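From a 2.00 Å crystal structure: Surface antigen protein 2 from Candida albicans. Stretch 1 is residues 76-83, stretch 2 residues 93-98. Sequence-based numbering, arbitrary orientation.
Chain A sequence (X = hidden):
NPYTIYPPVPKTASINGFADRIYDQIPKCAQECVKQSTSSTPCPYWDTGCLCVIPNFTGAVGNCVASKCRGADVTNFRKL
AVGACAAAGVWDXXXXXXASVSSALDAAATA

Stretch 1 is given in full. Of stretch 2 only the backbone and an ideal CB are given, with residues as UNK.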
# COMPACT_ATOMS: atom_id res chain seq x y z
N ASN A 76 -18.15 -7.58 -14.83
CA ASN A 76 -17.64 -8.90 -15.14
C ASN A 76 -16.16 -9.05 -14.81
O ASN A 76 -15.72 -10.09 -14.30
CB ASN A 76 -17.92 -9.22 -16.61
CG ASN A 76 -19.36 -9.59 -16.85
OD1 ASN A 76 -20.01 -10.13 -15.96
ND2 ASN A 76 -19.89 -9.25 -18.03
N PHE A 77 -15.37 -8.03 -15.10
CA PHE A 77 -13.98 -8.08 -14.71
C PHE A 77 -13.85 -8.25 -13.19
O PHE A 77 -13.08 -9.09 -12.72
CB PHE A 77 -13.19 -6.84 -15.13
CG PHE A 77 -11.80 -6.88 -14.59
CD1 PHE A 77 -10.81 -7.58 -15.27
CD2 PHE A 77 -11.51 -6.32 -13.35
CE1 PHE A 77 -9.53 -7.68 -14.75
CE2 PHE A 77 -10.23 -6.42 -12.81
CZ PHE A 77 -9.24 -7.10 -13.52
N ARG A 78 -14.61 -7.49 -12.42
CA ARG A 78 -14.49 -7.56 -10.97
C ARG A 78 -14.92 -8.94 -10.44
O ARG A 78 -14.31 -9.46 -9.51
CB ARG A 78 -15.30 -6.48 -10.26
CG ARG A 78 -14.80 -5.08 -10.46
CD ARG A 78 -15.55 -4.08 -9.55
NE ARG A 78 -14.99 -3.98 -8.20
CZ ARG A 78 -15.32 -3.04 -7.31
NH1 ARG A 78 -16.22 -2.11 -7.63
NH2 ARG A 78 -14.77 -3.02 -6.11
N LYS A 79 -15.97 -9.52 -11.03
CA LYS A 79 -16.42 -10.85 -10.64
C LYS A 79 -15.33 -11.88 -10.87
O LYS A 79 -15.13 -12.76 -10.05
CB LYS A 79 -17.66 -11.25 -11.41
CG LYS A 79 -18.89 -10.54 -10.92
CD LYS A 79 -20.19 -11.03 -11.59
CE LYS A 79 -21.40 -10.30 -11.01
NZ LYS A 79 -22.62 -10.48 -11.84
N LEU A 80 -14.64 -11.77 -12.00
CA LEU A 80 -13.56 -12.71 -12.28
C LEU A 80 -12.35 -12.51 -11.36
O LEU A 80 -11.74 -13.49 -10.90
CB LEU A 80 -13.12 -12.59 -13.73
CG LEU A 80 -14.09 -13.23 -14.71
CD1 LEU A 80 -13.89 -12.63 -16.06
CD2 LEU A 80 -13.91 -14.74 -14.74
N ALA A 81 -11.99 -11.25 -11.10
CA ALA A 81 -10.89 -10.96 -10.19
C ALA A 81 -11.18 -11.52 -8.80
O ALA A 81 -10.34 -12.20 -8.18
CB ALA A 81 -10.64 -9.46 -10.11
N VAL A 82 -12.38 -11.25 -8.32
CA VAL A 82 -12.80 -11.73 -7.01
C VAL A 82 -12.77 -13.26 -6.98
O VAL A 82 -12.29 -13.87 -6.02
CB VAL A 82 -14.21 -11.23 -6.67
CG1 VAL A 82 -14.81 -12.02 -5.51
CG2 VAL A 82 -14.15 -9.74 -6.34
N GLY A 83 -13.28 -13.88 -8.04
CA GLY A 83 -13.33 -15.33 -8.09
C GLY A 83 -11.95 -15.98 -8.04
O GLY A 83 -11.72 -16.93 -7.30
N UNK A 93 -12.34 -8.91 1.18
CA UNK A 93 -13.06 -8.86 -0.10
C UNK A 93 -12.33 -9.49 -1.29
O UNK A 93 -12.71 -9.20 -2.43
CB UNK A 93 -13.37 -7.40 -0.44
N UNK A 94 -11.31 -10.30 -1.02
CA UNK A 94 -10.72 -11.20 -2.01
C UNK A 94 -9.78 -10.49 -2.99
O UNK A 94 -8.59 -10.79 -3.02
CB UNK A 94 -11.83 -11.90 -2.79
N UNK A 95 -10.30 -9.58 -3.80
CA UNK A 95 -9.46 -8.74 -4.64
C UNK A 95 -9.30 -7.41 -3.90
O UNK A 95 -10.22 -6.61 -3.85
CB UNK A 95 -10.06 -8.55 -6.03
N UNK A 96 -8.14 -7.21 -3.29
CA UNK A 96 -7.99 -6.13 -2.31
C UNK A 96 -7.50 -4.86 -2.98
O UNK A 96 -6.31 -4.71 -3.23
CB UNK A 96 -7.02 -6.54 -1.20
N UNK A 97 -8.40 -3.91 -3.19
CA UNK A 97 -8.06 -2.66 -3.87
C UNK A 97 -8.28 -1.46 -2.98
O UNK A 97 -9.08 -1.51 -2.05
CB UNK A 97 -8.88 -2.51 -5.15
N UNK A 98 -7.59 -0.36 -3.29
CA UNK A 98 -7.83 0.88 -2.56
C UNK A 98 -9.31 1.34 -2.66
O UNK A 98 -9.98 1.06 -3.66
CB UNK A 98 -6.90 1.97 -3.09

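Stretch 1 is one continuous piece of helix, its i to i+4 hydrogen bonds running from Leu80 N to Asn76 O (3.0 Å) through Gly83 N to Lys79 O (3.0 Å). The side that meets stretch 2 carries Phe77, Arg78, Ala81 and Val82: two apolar side chains of modest size, a ring and a long cation. Stretch 2 has no regular structure.

At position 93, phi/psi of -88/17 are open to most residues. CA-to-CB points sideways, and the ideal CB has nothing of stretch 1 within 5.5 Å, so the helix imposes no demand; polar, small or cyclic side chains would all do. The residue is Pro93, preceded by a cis peptide bond. Its contact with the helix is slight and comes through the backbone, Pro93 O lying 4.2 Å from Val82 CG2. Pro93 O also accepts a hydrogen bond from the backbone N of position 95 at 2.8 Å.

Position 94 has an unusual positive phi (78/-64), a conformation costly for most side chains, and the backbone alone would make glycine a natural candidate. Yet CA-to-CB points toward the helix, and the ideal CB lies 3.8 Å from Val82 O. A side chain here must turn past that carbonyl; one with an apolar flank could rest on Val82. The residue is Tyr94. With chi1 in m (-51°), its ring brings Tyr94 CD2 to 4.0 Å from Val82 CG1, while the end of the side chain leads away from the helix.

Position 95 is where the two backbones come nearest, its CA 5.1 Å from Val82 CA. CA-to-CB points toward stretch 1, and the ideal CB is 4.2 Å from both Ala81 C and Val82 N. The small Ala81 leaves room above its methyl, and farther along lie the Phe77 ring and the aliphatic part of Arg78. A long apolar side chain would suit, whether leucine, methionine or an aromatic; a flat one could lie across the methyl. The residue is Trp95, chi1 t (-174°). Ala81 CB makes a CH-pi contact, 3.9 Å from the centroid of the Trp95 five-membered ring and 19° off its normal. The Trp95 six-membered ring reaches the Phe77 ring, whose edge is directed at the indole face: centroids are 5.5 Å apart, planes at 74°, and Phe77 CE2 is 3.7 Å from Trp95 CH2.

Position 96 is out of reach of the helix, and its extended angles (-91/103) tolerate many residues, beta-branched ones included. It is Ile96.

Position 97 is extended too (-119/157). CA-to-CB points toward stretch 1, but the ideal CB has no helix atom within 5.5 Å, so only a longer side chain could make contact. Arg78 extends in this direction, making an acidic, polar or apolar partner conceivable. The residue is Ile97: Ile97 CD1 lies 3.6 Å from Arg78 NH2, a nitrogen hydrogen-bonded elsewhere in the structure.

Position 98, at -58/150, is out of reach, and many residues, proline among them, fit these angles. Pro98 occupies the N-cap position before a helix.

Stretch 2, residues 93-98: PYWIIP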
# COMPACT_ATOMS: atom_id res chain seq x y z
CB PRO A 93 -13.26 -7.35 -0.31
CG PRO A 93 -12.04 -6.73 0.30
CD PRO A 93 -11.68 -7.61 1.49
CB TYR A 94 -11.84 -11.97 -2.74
CG TYR A 94 -12.80 -12.61 -1.75
CD1 TYR A 94 -12.39 -13.67 -0.95
CD2 TYR A 94 -14.09 -12.13 -1.58
CE1 TYR A 94 -13.23 -14.25 -0.02
CE2 TYR A 94 -14.95 -12.71 -0.66
CZ TYR A 94 -14.52 -13.77 0.12
OH TYR A 94 -15.35 -14.35 1.05
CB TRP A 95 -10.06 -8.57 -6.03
CG TRP A 95 -9.16 -7.83 -7.00
CD1 TRP A 95 -7.84 -8.09 -7.25
CD2 TRP A 95 -9.52 -6.73 -7.83
NE1 TRP A 95 -7.36 -7.21 -8.17
CE2 TRP A 95 -8.37 -6.36 -8.56
CE3 TRP A 95 -10.70 -6.01 -8.04
CZ2 TRP A 95 -8.36 -5.31 -9.47
CZ3 TRP A 95 -10.70 -4.97 -8.95
CH2 TRP A 95 -9.54 -4.64 -9.66
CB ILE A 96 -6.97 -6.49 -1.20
CG1 ILE A 96 -7.19 -7.90 -0.62
CG2 ILE A 96 -7.01 -5.44 -0.10
CD1 ILE A 96 -8.45 -8.10 0.18
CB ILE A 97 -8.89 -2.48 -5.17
CG1 ILE A 97 -10.40 -2.59 -4.90
CG2 ILE A 97 -8.47 -3.48 -6.19
CD1 ILE A 97 -11.27 -2.32 -6.15
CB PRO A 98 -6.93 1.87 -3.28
CG PRO A 98 -5.88 1.04 -3.95
CD PRO A 98 -6.55 -0.21 -4.33
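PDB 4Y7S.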